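Local coordinates for protein ribose-phosphate pyrophosphokinase (Mycobacterium smegmatis, PDB 5MP7) that probably makes phosphoribosyl pyrophosphate by transferring the pyrophosphoryl group of ATP to the 1-hydroxyl of ribose 5-phosphate, with magnesium as cofactor, at residues S134-T139 and M153-L158; K157-Y162 and E278-N283; V173-D178 and G219-K224; C226-D231 and K252-A257; D231-G236 and G261-P266. All coordinates share one frame; numbering follows the deposited sequence.

Overall arrangement
Coming from the N terminus, contact 1 closes the first and shortest loop, pairing strand 131-135 with strand 150-153, outermost in this chain's five-stranded parallel sheet. Helix 156-167 follows directly, and contact 2 lays it on strand 278-282 of the second, seven-stranded sheet; the long loop so formed contains the other three contacts. Contact 3 packs strand 172-176 on the turn before strand 225-230, and contact 4 then joins that strand to 253-258. Contacts 4 and 5 share D231 and cross, since their segments alternate along the chain; contact 5 joins the loops at 231-236 and 261-266. H138 of contact 1 meets D231, linking the two sheets' loops.

Contact 1: S134-T139 and M153-L158; sequences SVDLHT and MRAQKL
S134 meets M153 through the backbone: its carbonyl O accepts from M153 N at 2.8 Å, whereas its hydroxyl bonds to L97 O. V135 is the parallel bridge partner of M153, their side chains on the same face of the sheet. With CG1 anti to the backbone N (chi1 -176°), V135 puts that methyl 4.4 Å from A155 CB, and its CG2 is equally far from M153 CB. D136 N then returns to M153 O at 2.8 Å, so both polar backbone atoms of M153 are engaged by this one segment. The D136 carboxylate goes further: OD2 takes A155 N at 2.9 Å, from the syn side but 33° out of the carboxylate plane, and the same oxygen bonds to T259 OG1. OD1 lies 3.4 Å from R154 CG, against the aliphatic part of a side chain whose guanidinium forms a salt bridge with D140 instead. Beyond this the chain swings off to H138, predicted to bind magnesium. The arrangement is the end of a parallel strand pair, 131-135 with 150-153, the latter outermost within this chain in the five-stranded sheet of an alpha/beta PRTase-like fold and running on into helix 156-167.

Contact 2: K157-Y162 and E278-N283; sequences KLLTGY and EVIVTN
Y162 and E278 supply the polar part, reaching toward each other tip to tip. Y162 OH donates to E278 OE2 at 2.5 Å, a very short bond whose exact length should not be pressed. OE2 sits at the ring edge, near the ring plane, while the carboxylate itself is turned 73° from that plane. The glutamate is shared: OE2 also meets T297 OG1, and OE1 is bonded to Y167 OH, so three hydroxyls surround this one carboxylate. T282 turns its OG1 away to T259 O, outside the pair.

Helix 156-167 here covers one face of the seven-stranded sheet, as helices do in the alpha/beta PRTase fold; the axis of its 157-162 part passes 9.8 Å from that of strand 278-282, running roughly antiparallel to it. E278, I280 and T282 all turn toward the helix.

The remaining contacts are apolar. I280 is forked between two partners: chi1 of -52° sets CG1 beside the backbone N and CG2 anti to it. CG2 comes within 3.8 Å of L159 CD2, while CD1, at the end of the other branch, lies 3.6 Å from Y162 CE1. L159 and I280 slide past each other in opposite directions, and W188 of helix 182-191 also packs on L159. One turn before Y162, L158 CD2 touches T282 CG2 at 4.2 Å.

Contact 3: V173-D178 and G219-K224; sequences VVVSPD and GDVKGK
V173 carries this contact, its two methyls sent to different partners. Its chi1 of 67° wedges CG1 between the backbone N and the carbonyl carbon, and from there CG1 meets V221 CG1 at 3.9 Å and K224 CB at 4.0 Å. CG2, anti to the backbone N, lies 4.1 Å from D220 O. V221 is set differently: at chi1 -54° its CG1 is anti to the carbonyl carbon, and that methyl is also 4.4 Å from V175 CG2, two residues along the strand. K224 crosses V173 at about a right angle and touches it with CB; its chain bends at chi2, and its NZ forms a salt bridge with D171. The partner segment is folded on itself as a type II beta turn from V221 to K224, closed by K224 N to V221 O at 2.9 Å. V221 also packs on A198 and C226, which places the turn beside the strands flanking 172-176, at the opposite end from D178, a predicted magnesium ligand. No hydrogen bond crosses between the segments; what joins them is apolar contact, while each keeps its backbone bonds elsewhere, the turn within itself and V173 with T225 and I227.

Contact 4: C226-D231 and K252-A257; sequences CILTDD and KDVIIA
C226 and D253 begin a run of five backbone bonds between two parallel strands, 225-230 and 253-258. C226 N gives to D253 O at 2.8 Å. C226 O then takes I255 N at 2.7 Å, and I255 O takes L228 N at the same 2.7 Å, so I255 is bonded through both its N and its O. L228 O receives A257 N at 3.0 Å, and A257 O receives D230 N at 3.1 Å. The backbone atoms facing outward are used too: I227 pairs with V173 and V175 on one side, I256 with E278 and I280 on the other.

At the C-terminal end of 226-231 the polar side chains are T229, D230 and D231: T229 OG1 meets R181 NH2, D231 OD2 meets H138 ND1, and D230 OD1 accepts only weakly from D231 N. D230 is predicted to bind ribose 5-phosphate. Among the apolar groups, I227 and I255 lie side by side, with I227 CD1 4.0 Å from I255 CD1. L228 CD2 touches V254 CG1 at 4.0 Å.

The pair is the heart of a beta-alpha-beta crossover: helix 237-248 joins the strands and packs on the face of L228 and I256, helix 182-191 covers T229 and A257, and strands 172-176 and 278-282 flank the two.

Contact 5: D231-G236 and G261-P266; sequences DMIDTG and GVLSDP. With ACT (acetate ion), chain D.
I233 O is gripped by two successive amides, V262 N at 3.1 Å and L263 N at 3.0 Å. The L263 bond is nearly straight (177°), the V262 bond bent (139°). Segment 231-236 belongs to the DDMIDTGGT motif of the PRTase fold, which leads from strand 225-230 into helix 237-248 and is predicted to bind ribose 5-phosphate. Next along, D234 O accepts S264 N at 2.8 Å, and S264 OG donates to D234 OD1 at 2.6 Å, so one serine holds both the backbone and the carboxylate of this residue. With CG anti to the backbone N (chi1 -172°), the D234 carboxylate reaches S264 and V262, whose CG1 lies against the same OD1. The other carboxylate oxygen makes a long, weak ion pair with R104, a predicted ATP ligand. Among the apolar groups, I233 CG2 and L263 CD2 touch at 4.0 Å, with L271 packed on both residues. A44 of a neighbouring subunit lies against S264 and D265. An acetate, probably from the crystallisation liquor, occupies the loop at D234, T235 and G236, consistent with an anion pocket. Its OXT takes two bonds from T235, N at 3.0 Å and OG1 at 2.7 Å.

Contact 1: S134-T139 and M153-L158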
# COMPACT_ATOMS: atom_id res chain seq x y z
N SER A 134 -60.46 26.86 10.31
CA SER A 134 -59.33 27.50 10.95
C SER A 134 -59.78 28.39 12.09
O SER A 134 -60.96 28.73 12.19
CB SER A 134 -58.57 28.28 9.90
OG SER A 134 -57.21 28.45 10.28
N VAL A 135 -58.85 28.77 12.94
CA VAL A 135 -59.18 29.60 14.08
C VAL A 135 -58.40 30.89 13.96
O VAL A 135 -57.17 30.85 13.86
CB VAL A 135 -58.80 28.93 15.42
CG1 VAL A 135 -59.25 29.79 16.61
CG2 VAL A 135 -59.43 27.53 15.52
N ASP A 136 -59.09 32.02 14.06
CA ASP A 136 -58.48 33.35 14.11
C ASP A 136 -57.37 33.59 13.09
O ASP A 136 -56.18 33.80 13.41
CB ASP A 136 -58.05 33.73 15.53
CG ASP A 136 -59.25 34.12 16.43
OD1 ASP A 136 -60.19 34.85 15.98
OD2 ASP A 136 -59.29 33.67 17.60
N LEU A 137 -57.79 33.56 11.83
CA LEU A 137 -56.95 33.94 10.72
C LEU A 137 -56.33 35.32 10.93
O LEU A 137 -56.94 36.22 11.49
CB LEU A 137 -57.76 33.91 9.43
CG LEU A 137 -58.34 32.55 9.10
CD1 LEU A 137 -59.43 32.68 8.07
CD2 LEU A 137 -57.25 31.61 8.64
N HIS A 138 -55.10 35.48 10.45
CA HIS A 138 -54.40 36.75 10.53
C HIS A 138 -55.22 37.88 9.89
O HIS A 138 -55.24 38.99 10.41
CB HIS A 138 -53.04 36.61 9.84
CG HIS A 138 -52.22 37.85 9.89
ND1 HIS A 138 -51.59 38.27 11.05
CD2 HIS A 138 -51.93 38.77 8.94
CE1 HIS A 138 -50.94 39.39 10.80
NE2 HIS A 138 -51.12 39.71 9.53
N THR A 139 -55.87 37.58 8.76
CA THR A 139 -56.89 38.46 8.16
C THR A 139 -58.09 37.65 7.76
O THR A 139 -57.95 36.54 7.28
CB THR A 139 -56.41 39.18 6.89
OG1 THR A 139 -55.54 38.32 6.13
CG2 THR A 139 -55.68 40.51 7.25
N MET A 153 -63.35 30.17 12.68
CA MET A 153 -63.75 30.16 14.09
C MET A 153 -63.00 31.21 14.88
O MET A 153 -61.83 31.51 14.63
CB MET A 153 -63.52 28.77 14.69
CG MET A 153 -64.27 27.65 13.97
SD MET A 153 -66.07 27.95 13.87
CE MET A 153 -66.39 28.84 12.35
N ARG A 154 -63.70 31.79 15.84
CA ARG A 154 -63.13 32.85 16.64
C ARG A 154 -62.98 32.43 18.08
O ARG A 154 -63.89 31.87 18.64
CB ARG A 154 -64.02 34.09 16.56
CG ARG A 154 -63.57 35.10 15.53
CD ARG A 154 -64.17 34.83 14.19
NE ARG A 154 -64.03 36.01 13.34
CZ ARG A 154 -64.56 36.13 12.12
NH1 ARG A 154 -65.31 35.14 11.59
NH2 ARG A 154 -64.34 37.25 11.44
N ALA A 155 -61.85 32.77 18.69
CA ALA A 155 -61.60 32.50 20.10
C ALA A 155 -61.96 33.69 21.00
O ALA A 155 -61.77 33.64 22.21
CB ALA A 155 -60.12 32.15 20.28
N GLN A 156 -62.43 34.79 20.40
CA GLN A 156 -62.73 36.00 21.12
C GLN A 156 -63.64 35.80 22.33
O GLN A 156 -63.32 36.29 23.40
CB GLN A 156 -63.38 37.00 20.18
CG GLN A 156 -63.60 38.34 20.82
CD GLN A 156 -64.26 39.30 19.86
OE1 GLN A 156 -64.23 39.15 18.62
NE2 GLN A 156 -64.88 40.31 20.43
N LYS A 157 -64.77 35.14 22.15
CA LYS A 157 -65.67 34.86 23.26
C LYS A 157 -64.97 34.08 24.37
O LYS A 157 -65.18 34.36 25.53
CB LYS A 157 -66.91 34.09 22.80
CG LYS A 157 -67.95 34.97 22.11
CD LYS A 157 -69.33 34.32 22.19
CE LYS A 157 -70.43 35.24 21.69
NZ LYS A 157 -70.66 35.09 20.24
N LEU A 158 -64.15 33.11 23.99
CA LEU A 158 -63.42 32.32 24.94
C LEU A 158 -62.41 33.17 25.74
O LEU A 158 -62.34 33.06 26.97
CB LEU A 158 -62.71 31.16 24.22
CG LEU A 158 -61.72 30.26 24.99
CD1 LEU A 158 -62.46 29.33 25.96
CD2 LEU A 158 -60.89 29.47 23.99

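Contact 2: K157-Y162 and E278-N283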
# COMPACT_ATOMS: atom_id res chain seq x y z
N LYS A 157 -64.77 35.14 22.15
CA LYS A 157 -65.67 34.86 23.26
C LYS A 157 -64.97 34.08 24.37
O LYS A 157 -65.18 34.36 25.53
CB LYS A 157 -66.91 34.09 22.80
CG LYS A 157 -67.95 34.97 22.11
CD LYS A 157 -69.33 34.32 22.19
CE LYS A 157 -70.43 35.24 21.69
NZ LYS A 157 -70.66 35.09 20.24
N LEU A 158 -64.15 33.11 23.99
CA LEU A 158 -63.42 32.32 24.94
C LEU A 158 -62.41 33.17 25.74
O LEU A 158 -62.34 33.06 26.97
CB LEU A 158 -62.71 31.16 24.22
CG LEU A 158 -61.72 30.26 24.99
CD1 LEU A 158 -62.46 29.33 25.96
CD2 LEU A 158 -60.89 29.47 23.99
N LEU A 159 -61.62 33.98 25.06
CA LEU A 159 -60.62 34.79 25.72
C LEU A 159 -61.23 35.94 26.54
O LEU A 159 -60.78 36.18 27.65
CB LEU A 159 -59.60 35.33 24.73
CG LEU A 159 -58.71 34.28 24.03
CD1 LEU A 159 -58.16 34.79 22.70
CD2 LEU A 159 -57.55 33.87 24.90
N THR A 160 -62.27 36.61 26.04
CA THR A 160 -62.88 37.72 26.77
C THR A 160 -63.74 37.22 27.89
O THR A 160 -63.85 37.88 28.88
CB THR A 160 -63.72 38.69 25.86
OG1 THR A 160 -64.74 37.98 25.16
CG2 THR A 160 -62.81 39.37 24.84
N GLY A 161 -64.35 36.06 27.72
CA GLY A 161 -65.07 35.40 28.80
C GLY A 161 -64.17 35.14 30.00
O GLY A 161 -64.54 35.38 31.13
N TYR A 162 -62.95 34.68 29.75
CA TYR A 162 -61.99 34.43 30.83
C TYR A 162 -61.55 35.74 31.47
O TYR A 162 -61.49 35.85 32.69
CB TYR A 162 -60.81 33.65 30.30
CG TYR A 162 -59.69 33.49 31.28
CD1 TYR A 162 -58.68 34.43 31.35
CD2 TYR A 162 -59.60 32.37 32.11
CE1 TYR A 162 -57.63 34.30 32.25
CE2 TYR A 162 -58.55 32.22 33.00
CZ TYR A 162 -57.57 33.19 33.05
OH TYR A 162 -56.53 33.08 33.91
N GLU A 278 -50.28 38.70 33.35
CA GLU A 278 -50.79 37.46 32.78
C GLU A 278 -50.61 37.42 31.26
O GLU A 278 -50.66 38.47 30.61
CB GLU A 278 -52.25 37.26 33.15
CG GLU A 278 -52.64 35.80 33.06
CD GLU A 278 -54.02 35.47 33.58
OE1 GLU A 278 -54.71 36.36 34.17
OE2 GLU A 278 -54.41 34.28 33.47
N VAL A 279 -50.35 36.23 30.71
CA VAL A 279 -50.30 36.01 29.28
C VAL A 279 -51.25 34.86 28.99
O VAL A 279 -51.10 33.80 29.54
CB VAL A 279 -48.91 35.67 28.82
CG1 VAL A 279 -48.91 35.50 27.32
CG2 VAL A 279 -47.93 36.74 29.20
N ILE A 280 -52.29 35.09 28.20
CA ILE A 280 -53.32 34.12 27.95
C ILE A 280 -53.30 33.73 26.49
O ILE A 280 -53.33 34.59 25.61
CB ILE A 280 -54.68 34.71 28.26
CG1 ILE A 280 -54.67 35.29 29.65
CG2 ILE A 280 -55.76 33.63 28.20
CD1 ILE A 280 -55.76 36.29 29.91
N VAL A 281 -53.18 32.43 26.24
CA VAL A 281 -53.16 31.85 24.89
C VAL A 281 -54.04 30.62 24.83
O VAL A 281 -54.50 30.15 25.86
CB VAL A 281 -51.76 31.45 24.39
CG1 VAL A 281 -50.85 32.64 24.34
CG2 VAL A 281 -51.16 30.39 25.26
N THR A 282 -54.35 30.17 23.63
CA THR A 282 -55.07 28.92 23.42
C THR A 282 -54.07 27.89 23.03
O THR A 282 -52.91 28.20 22.78
CB THR A 282 -56.17 28.98 22.33
OG1 THR A 282 -55.56 29.02 21.02
CG2 THR A 282 -57.05 30.18 22.54
N ASN A 283 -54.54 26.67 22.89
CA ASN A 283 -53.65 25.58 22.48
C ASN A 283 -53.79 25.18 21.00
O ASN A 283 -53.81 24.00 20.67
CB ASN A 283 -53.83 24.37 23.43
CG ASN A 283 -55.15 23.68 23.26
OD1 ASN A 283 -56.15 24.29 22.88
ND2 ASN A 283 -55.18 22.42 23.54

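Contact 3: V173-D178 and G219-K224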
# COMPACT_ATOMS: atom_id res chain seq x y z
N VAL A 173 -58.60 49.27 29.69
CA VAL A 173 -58.48 49.82 28.36
C VAL A 173 -57.93 48.69 27.44
O VAL A 173 -57.03 47.93 27.83
CB VAL A 173 -57.63 51.12 28.34
CG1 VAL A 173 -56.18 50.86 28.69
CG2 VAL A 173 -57.67 51.81 26.98
N VAL A 174 -58.53 48.51 26.26
CA VAL A 174 -58.05 47.52 25.30
C VAL A 174 -57.00 48.22 24.47
O VAL A 174 -57.23 49.31 24.00
CB VAL A 174 -59.17 46.95 24.44
CG1 VAL A 174 -58.64 45.92 23.50
CG2 VAL A 174 -60.20 46.27 25.31
N VAL A 175 -55.84 47.60 24.31
CA VAL A 175 -54.71 48.20 23.56
C VAL A 175 -54.29 47.29 22.42
O VAL A 175 -54.03 46.10 22.62
CB VAL A 175 -53.51 48.43 24.47
CG1 VAL A 175 -52.41 49.15 23.72
CG2 VAL A 175 -53.93 49.24 25.68
N SER A 176 -54.18 47.86 21.23
CA SER A 176 -53.64 47.13 20.09
C SER A 176 -52.14 47.43 19.95
O SER A 176 -51.72 48.57 19.96
CB SER A 176 -54.35 47.54 18.83
OG SER A 176 -53.91 46.73 17.76
N PRO A 177 -51.31 46.40 19.82
CA PRO A 177 -49.86 46.62 19.77
C PRO A 177 -49.38 47.23 18.46
O PRO A 177 -48.21 47.62 18.36
CB PRO A 177 -49.26 45.23 19.98
CG PRO A 177 -50.37 44.28 19.68
CD PRO A 177 -51.68 44.99 19.72
N ASP A 178 -50.25 47.29 17.45
CA ASP A 178 -49.93 47.98 16.19
C ASP A 178 -51.20 48.37 15.43
O ASP A 178 -52.30 47.95 15.77
CB ASP A 178 -49.06 47.12 15.27
CG ASP A 178 -49.88 46.06 14.50
OD1 ASP A 178 -50.66 45.28 15.12
OD2 ASP A 178 -49.79 46.03 13.24
N GLY A 219 -53.93 57.41 22.93
CA GLY A 219 -55.00 57.11 23.90
C GLY A 219 -54.48 57.18 25.35
O GLY A 219 -53.27 57.23 25.58
N ASP A 220 -55.40 57.21 26.33
CA ASP A 220 -55.04 57.32 27.75
C ASP A 220 -55.05 55.98 28.46
O ASP A 220 -56.10 55.31 28.56
CB ASP A 220 -55.96 58.29 28.49
CG ASP A 220 -55.47 58.56 29.94
OD1 ASP A 220 -54.34 59.08 30.10
OD2 ASP A 220 -56.18 58.27 30.93
N VAL A 221 -53.89 55.59 28.96
CA VAL A 221 -53.75 54.34 29.70
C VAL A 221 -53.31 54.54 31.14
O VAL A 221 -53.28 53.59 31.91
CB VAL A 221 -52.77 53.38 29.02
CG1 VAL A 221 -53.18 53.15 27.58
CG2 VAL A 221 -51.34 53.88 29.09
N LYS A 222 -53.04 55.78 31.52
CA LYS A 222 -52.58 56.13 32.86
C LYS A 222 -53.49 55.60 33.97
O LYS A 222 -54.68 55.94 34.00
CB LYS A 222 -52.56 57.65 32.93
CG LYS A 222 -52.40 58.29 34.30
CD LYS A 222 -53.59 59.26 34.46
CE LYS A 222 -53.41 60.30 35.52
NZ LYS A 222 -53.85 59.76 36.82
N GLY A 223 -52.93 54.78 34.86
CA GLY A 223 -53.68 54.17 35.95
C GLY A 223 -54.65 53.06 35.57
O GLY A 223 -55.46 52.63 36.39
N LYS A 224 -54.60 52.58 34.33
CA LYS A 224 -55.60 51.61 33.86
C LYS A 224 -54.99 50.23 33.72
O LYS A 224 -53.77 50.10 33.56
CB LYS A 224 -56.17 52.04 32.51
CG LYS A 224 -56.75 53.44 32.47
CD LYS A 224 -58.24 53.40 32.51
CE LYS A 224 -58.89 54.73 32.30
NZ LYS A 224 -60.30 54.53 31.88

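Contact 4: C226-D231 and K252-A257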
# COMPACT_ATOMS: atom_id res chain seq x y z
N CYS A 226 -54.41 47.47 31.32
CA CYS A 226 -54.35 47.30 29.87
C CYS A 226 -54.49 45.85 29.42
O CYS A 226 -53.75 45.02 29.88
CB CYS A 226 -53.03 47.80 29.35
SG CYS A 226 -52.88 49.57 29.62
N ILE A 227 -55.41 45.59 28.49
CA ILE A 227 -55.54 44.33 27.82
C ILE A 227 -54.87 44.47 26.45
O ILE A 227 -55.45 45.04 25.53
CB ILE A 227 -57.01 43.94 27.59
CG1 ILE A 227 -57.89 44.22 28.82
CG2 ILE A 227 -57.13 42.49 27.19
CD1 ILE A 227 -57.52 43.48 30.08
N LEU A 228 -53.65 43.96 26.33
CA LEU A 228 -52.90 43.98 25.08
C LEU A 228 -53.29 42.78 24.26
O LEU A 228 -53.05 41.64 24.66
CB LEU A 228 -51.43 43.87 25.39
CG LEU A 228 -50.32 44.37 24.50
CD1 LEU A 228 -50.71 45.61 23.74
CD2 LEU A 228 -49.10 44.61 25.37
N THR A 229 -53.91 43.00 23.12
CA THR A 229 -54.49 41.90 22.35
C THR A 229 -53.79 41.75 20.99
O THR A 229 -53.59 42.71 20.28
CB THR A 229 -56.03 42.04 22.23
OG1 THR A 229 -56.56 40.88 21.60
CG2 THR A 229 -56.42 43.25 21.45
N ASP A 230 -53.41 40.52 20.66
CA ASP A 230 -52.84 40.23 19.36
C ASP A 230 -53.35 38.88 18.84
O ASP A 230 -53.88 38.08 19.57
CB ASP A 230 -51.30 40.25 19.43
CG ASP A 230 -50.64 40.85 18.14
OD1 ASP A 230 -51.36 41.12 17.17
OD2 ASP A 230 -49.40 41.09 18.11
N ASP A 231 -53.24 38.66 17.54
CA ASP A 231 -53.55 37.37 16.95
C ASP A 231 -52.61 36.27 17.38
O ASP A 231 -53.05 35.16 17.71
CB ASP A 231 -53.65 37.48 15.41
CG ASP A 231 -52.33 37.92 14.75
OD1 ASP A 231 -51.49 38.58 15.42
OD2 ASP A 231 -52.15 37.66 13.54
N LYS A 252 -51.37 50.80 35.27
CA LYS A 252 -51.33 50.04 36.50
C LYS A 252 -50.87 48.60 36.27
O LYS A 252 -50.06 48.08 36.99
CB LYS A 252 -52.71 50.00 37.13
CG LYS A 252 -52.72 49.47 38.54
CD LYS A 252 -54.15 49.12 39.01
CE LYS A 252 -54.33 47.61 39.18
NZ LYS A 252 -54.91 47.25 40.50
N ASP A 253 -51.43 47.99 35.25
CA ASP A 253 -51.32 46.55 34.97
C ASP A 253 -51.34 46.34 33.46
O ASP A 253 -51.97 47.13 32.74
CB ASP A 253 -52.57 45.85 35.54
CG ASP A 253 -52.27 44.94 36.72
OD1 ASP A 253 -51.09 44.60 36.96
OD2 ASP A 253 -53.24 44.51 37.40
N VAL A 254 -50.69 45.27 32.99
CA VAL A 254 -50.83 44.82 31.61
C VAL A 254 -51.14 43.33 31.51
O VAL A 254 -50.41 42.52 32.04
CB VAL A 254 -49.58 45.09 30.76
CG1 VAL A 254 -49.85 44.66 29.31
CG2 VAL A 254 -49.25 46.56 30.77
N ILE A 255 -52.20 42.99 30.77
CA ILE A 255 -52.55 41.63 30.46
C ILE A 255 -52.40 41.40 28.96
O ILE A 255 -52.94 42.15 28.16
CB ILE A 255 -53.97 41.36 30.90
CG1 ILE A 255 -54.02 41.43 32.42
CG2 ILE A 255 -54.42 39.98 30.44
CD1 ILE A 255 -55.42 41.65 32.93
N ILE A 256 -51.70 40.31 28.60
CA ILE A 256 -51.51 39.90 27.22
C ILE A 256 -52.43 38.74 26.87
O ILE A 256 -52.51 37.77 27.58
CB ILE A 256 -50.08 39.47 26.97
CG1 ILE A 256 -49.16 40.64 27.31
CG2 ILE A 256 -49.91 39.11 25.50
CD1 ILE A 256 -47.69 40.37 27.12
N ALA A 257 -53.18 38.88 25.78
CA ALA A 257 -54.08 37.85 25.30
C ALA A 257 -53.90 37.66 23.79
O ALA A 257 -53.91 38.60 23.04
CB ALA A 257 -55.49 38.21 25.63

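Contact 5: D231-G236 and G261-P266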
# COMPACT_ATOMS: atom_id res chain seq x y z
N ASP A 231 -53.24 38.66 17.54
CA ASP A 231 -53.55 37.37 16.95
C ASP A 231 -52.61 36.27 17.38
O ASP A 231 -53.05 35.16 17.71
CB ASP A 231 -53.65 37.48 15.41
CG ASP A 231 -52.33 37.92 14.75
OD1 ASP A 231 -51.49 38.58 15.42
OD2 ASP A 231 -52.15 37.66 13.54
N MET A 232 -51.32 36.57 17.42
CA MET A 232 -50.31 35.60 17.78
C MET A 232 -49.16 36.25 18.51
O MET A 232 -48.95 37.44 18.38
CB MET A 232 -49.79 34.90 16.53
CG MET A 232 -48.89 35.75 15.67
SD MET A 232 -48.14 34.82 14.34
CE MET A 232 -49.55 34.56 13.24
N ILE A 233 -48.39 35.45 19.23
CA ILE A 233 -47.13 35.89 19.77
C ILE A 233 -46.08 35.00 19.19
O ILE A 233 -46.12 33.78 19.41
CB ILE A 233 -47.11 35.74 21.29
CG1 ILE A 233 -48.26 36.52 21.93
CG2 ILE A 233 -45.78 36.23 21.85
CD1 ILE A 233 -48.60 36.05 23.33
N ASP A 234 -45.13 35.57 18.45
CA ASP A 234 -44.05 34.79 17.88
C ASP A 234 -42.73 34.86 18.68
O ASP A 234 -42.45 33.95 19.44
CB ASP A 234 -43.85 35.12 16.40
CG ASP A 234 -42.87 34.19 15.74
OD1 ASP A 234 -42.58 33.12 16.28
OD2 ASP A 234 -42.38 34.54 14.68
N THR A 235 -41.91 35.89 18.47
CA THR A 235 -40.63 36.05 19.23
C THR A 235 -40.84 36.89 20.48
O THR A 235 -39.99 36.87 21.38
CB THR A 235 -39.55 36.74 18.39
OG1 THR A 235 -40.05 38.01 17.92
CG2 THR A 235 -39.19 35.87 17.20
N GLY A 236 -41.98 37.59 20.56
CA GLY A 236 -42.32 38.42 21.70
C GLY A 236 -41.71 39.81 21.65
O GLY A 236 -41.82 40.57 22.62
N GLY A 261 -50.06 30.80 20.36
CA GLY A 261 -48.81 30.88 21.05
C GLY A 261 -47.83 30.14 20.19
O GLY A 261 -47.74 28.94 20.29
N VAL A 262 -47.08 30.86 19.37
CA VAL A 262 -46.01 30.27 18.57
C VAL A 262 -44.81 30.20 19.48
O VAL A 262 -44.12 29.21 19.53
CB VAL A 262 -45.69 31.12 17.34
CG1 VAL A 262 -44.59 30.49 16.50
CG2 VAL A 262 -46.95 31.36 16.49
N LEU A 263 -44.58 31.31 20.20
CA LEU A 263 -43.61 31.38 21.31
C LEU A 263 -42.22 30.84 20.98
O LEU A 263 -41.65 30.05 21.71
CB LEU A 263 -44.17 30.70 22.54
CG LEU A 263 -45.44 31.36 23.09
CD1 LEU A 263 -46.05 30.47 24.16
CD2 LEU A 263 -45.16 32.73 23.69
N SER A 264 -41.68 31.28 19.86
CA SER A 264 -40.35 30.87 19.44
C SER A 264 -39.28 31.56 20.25
O SER A 264 -39.52 32.62 20.81
CB SER A 264 -40.15 31.28 17.97
OG SER A 264 -41.29 31.05 17.17
N ASP A 265 -38.08 30.96 20.24
CA ASP A 265 -36.82 31.60 20.67
C ASP A 265 -36.83 32.09 22.12
O ASP A 265 -37.07 31.27 23.04
CB ASP A 265 -36.23 32.57 19.60
CG ASP A 265 -37.23 33.64 19.08
OD1 ASP A 265 -37.93 33.43 18.09
OD2 ASP A 265 -37.28 34.73 19.61
N PRO A 266 -36.62 33.40 22.34
CA PRO A 266 -36.53 33.98 23.65
C PRO A 266 -37.88 34.49 24.18
O PRO A 266 -37.89 35.16 25.22
CB PRO A 266 -35.59 35.15 23.40
CG PRO A 266 -35.99 35.60 22.05
CD PRO A 266 -36.56 34.47 21.34
C ACT D . -43.14 39.30 17.22
O ACT D . -43.83 39.29 18.30
OXT ACT D . -42.46 38.33 16.83
CH3 ACT D . -43.08 40.50 16.32